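Local coordinates for C-domain type II peptide synthetase (Streptomyces globisporus, PDB 4ZNM), which is a condensation-domain protein of the type II peptide synthetase kind, with a fold of the CoA-dependent acyltransferase clan, at residues V258-A263 with F269-A274. Residues are numbered along the deposited sequence; the frame is centred on the assembly and turned at random.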
loop_
_atom_site.group_PDB
_atom_site.type_symbol
_atom_site.label_atom_id
_atom_site.label_comp_id
_atom_site.label_asym_id
_atom_site.label_seq_id
_atom_site.Cartn_x
_atom_site.Cartn_y
_atom_site.Cartn_z
ATOM N N VAL A 258 5.483 15.491 14.011
ATOM C CA VAL A 258 5.411 16.568 13.015
ATOM C C VAL A 258 6.329 17.742 13.344
ATOM O O VAL A 258 6.993 18.278 12.463
ATOM C CB VAL A 258 3.955 17.074 12.867
ATOM C CG1 VAL A 258 3.905 18.373 12.059
ATOM C CG2 VAL A 258 3.084 16.007 12.219
ATOM N N GLU A 259 6.319 18.167 14.605
ATOM C CA GLU A 259 7.147 19.284 15.068
ATOM C C GLU A 259 8.641 18.939 15.000
ATOM O O GLU A 259 9.456 19.757 14.565
ATOM C CB GLU A 259 6.764 19.673 16.497
ATOM C CG GLU A 259 5.488 20.520 16.582
ATOM C CD GLU A 259 4.834 20.504 17.960
ATOM O OE1 GLU A 259 5.532 20.216 18.955
ATOM O OE2 GLU A 259 3.616 20.780 18.045
ATOM N N PHE A 260 8.997 17.726 15.420
ATOM C CA PHE A 260 10.386 17.299 15.360
ATOM C C PHE A 260 10.875 17.349 13.921
ATOM O O PHE A 260 11.948 17.851 13.619
ATOM C CB PHE A 260 10.566 15.887 15.905
ATOM C CG PHE A 260 11.899 15.289 15.549
ATOM C CD1 PHE A 260 13.036 15.596 16.294
ATOM C CD2 PHE A 260 12.027 14.472 14.449
ATOM C CE1 PHE A 260 14.263 15.069 15.948
ATOM C CE2 PHE A 260 13.243 13.936 14.103
ATOM C CZ PHE A 260 14.370 14.243 14.851
ATOM N N SER A 261 10.066 16.784 13.044
ATOM C CA SER A 261 10.413 16.619 11.646
ATOM C C SER A 261 10.573 17.967 10.965
ATOM O O SER A 261 11.578 18.225 10.307
ATOM C CB SER A 261 9.329 15.791 10.942
ATOM O OG SER A 261 9.328 14.450 11.422
ATOM N N ARG A 262 9.566 18.818 11.126
ATOM C CA ARG A 262 9.619 20.197 10.640
ATOM C C ARG A 262 10.930 20.871 11.023
ATOM O O ARG A 262 11.641 21.437 10.179
ATOM C CB ARG A 262 8.432 21.005 11.205
ATOM C CG ARG A 262 8.245 22.412 10.575
ATOM C CD ARG A 262 7.614 23.440 11.541
ATOM N NE ARG A 262 8.324 23.536 12.821
ATOM C CZ ARG A 262 9.318 24.386 13.096
ATOM N NH1 ARG A 262 9.762 25.253 12.191
ATOM N NH2 ARG A 262 9.878 24.364 14.300
ATOM N N ALA A 263 11.248 20.822 12.310
ATOM C CA ALA A 263 12.426 21.520 12.814
ATOM C C ALA A 263 13.718 20.880 12.292
ATOM O O ALA A 263 14.678 21.589 12.014
ATOM C CB ALA A 263 12.414 21.551 14.340
ATOM N N PHE A 269 7.749 10.870 7.534
ATOM C CA PHE A 269 8.024 9.483 7.207
ATOM C C PHE A 269 9.453 9.090 7.526
ATOM O O PHE A 269 9.694 7.973 7.988
ATOM C CB PHE A 269 7.779 9.168 5.746
ATOM C CG PHE A 269 8.027 7.740 5.432
ATOM C CD1 PHE A 269 7.207 6.772 5.978
ATOM C CD2 PHE A 269 9.102 7.349 4.661
ATOM C CE1 PHE A 269 7.420 5.443 5.714
ATOM C CE2 PHE A 269 9.327 6.009 4.402
ATOM C CZ PHE A 269 8.487 5.062 4.928
HETATM N N MSE A 270 10.405 9.979 7.241
HETATM C CA MSE A 270 11.809 9.700 7.526
HETATM C C MSE A 270 12.000 9.484 9.006
HETATM O O MSE A 270 12.756 8.615 9.396
HETATM C CB MSE A 270 12.713 10.824 7.079
HETATM C CG MSE A 270 12.916 10.929 5.608
HETATM SE SE MSE A 270 13.829 12.600 5.157
HETATM C CE MSE A 270 13.642 12.305 3.232
ATOM N N THR A 271 11.357 10.314 9.830
ATOM C CA THR A 271 11.378 10.131 11.291
ATOM C C THR A 271 10.832 8.763 11.721
ATOM O O THR A 271 11.444 8.061 12.533
ATOM C CB THR A 271 10.570 11.233 11.997
ATOM O OG1 THR A 271 11.059 12.522 11.587
ATOM C CG2 THR A 271 10.699 11.111 13.517
HETATM N N MSE A 272 9.670 8.378 11.203
HETATM C CA MSE A 272 9.079 7.103 11.587
HETATM C C MSE A 272 9.920 5.908 11.058
HETATM O O MSE A 272 10.091 4.893 11.754
HETATM C CB MSE A 272 7.620 7.046 11.104
HETATM C CG MSE A 272 6.678 8.065 11.929
HETATM SE SE MSE A 272 4.929 7.861 11.282
HETATM C CE MSE A 272 4.479 6.210 12.212
ATOM N N PHE A 273 10.513 6.071 9.884
ATOM C CA PHE A 273 11.418 5.057 9.349
ATOM C C PHE A 273 12.664 4.956 10.218
ATOM O O PHE A 273 13.061 3.857 10.601
ATOM C CB PHE A 273 11.812 5.359 7.884
ATOM C CG PHE A 273 12.617 4.251 7.236
ATOM C CD1 PHE A 273 11.993 3.123 6.745
ATOM C CD2 PHE A 273 13.975 4.337 7.117
ATOM C CE1 PHE A 273 12.720 2.104 6.153
ATOM C CE2 PHE A 273 14.709 3.318 6.528
ATOM C CZ PHE A 273 14.079 2.207 6.051
ATOM N N ALA A 274 13.276 6.096 10.545
ATOM C CA ALA A 274 14.406 6.111 11.498
ATOM C C ALA A 274 14.096 5.360 12.775
ATOM O O ALA A 274 14.933 4.596 13.268
ATOM C CB ALA A 274 14.803 7.544 11.847
#
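The ring of Phe-260 turns its edge to the hydroxyl of Thr-271: OG1 of Thr-271 lies near the ring plane, 3.6 Å from CD2 of Phe-260. The threonine methyl also touches the ring, with CG2 of Thr-271 3.7 Å from CD2 of Phe-260. With chi1 at 166°, CG of Phe-260 lies opposite the backbone N and the ring extends toward the second helix. The next residue, Ser-261, meets the same threonine, its OG 2.6 Å from Thr-271 OG1 in a short hydrogen bond in which either hydroxyl could be the donor. Each hydroxyl also bonds to the carbonyl oxygen four residues earlier, Ser-261 OG to Val-257 O and Thr-271 OG1, weakly, to Ser-267 O, which gives both buried hydroxyls a second partner. The closest CA atoms, those of Ser-261 and Thr-271, are 6.6 Å apart, a gap spanned by the hydroxyl pair and the Phe-260 edge. The contact ties helix 251-264 to helix 268-284 just across the short link that joins them, within the condensation-domain fold. Beyond it, Phe-260 rests on Arg-327 of helix 326-335, while the second helix packs Phe-269 and Met-272 on strand 410-416 and Phe-273 on strand 288-295.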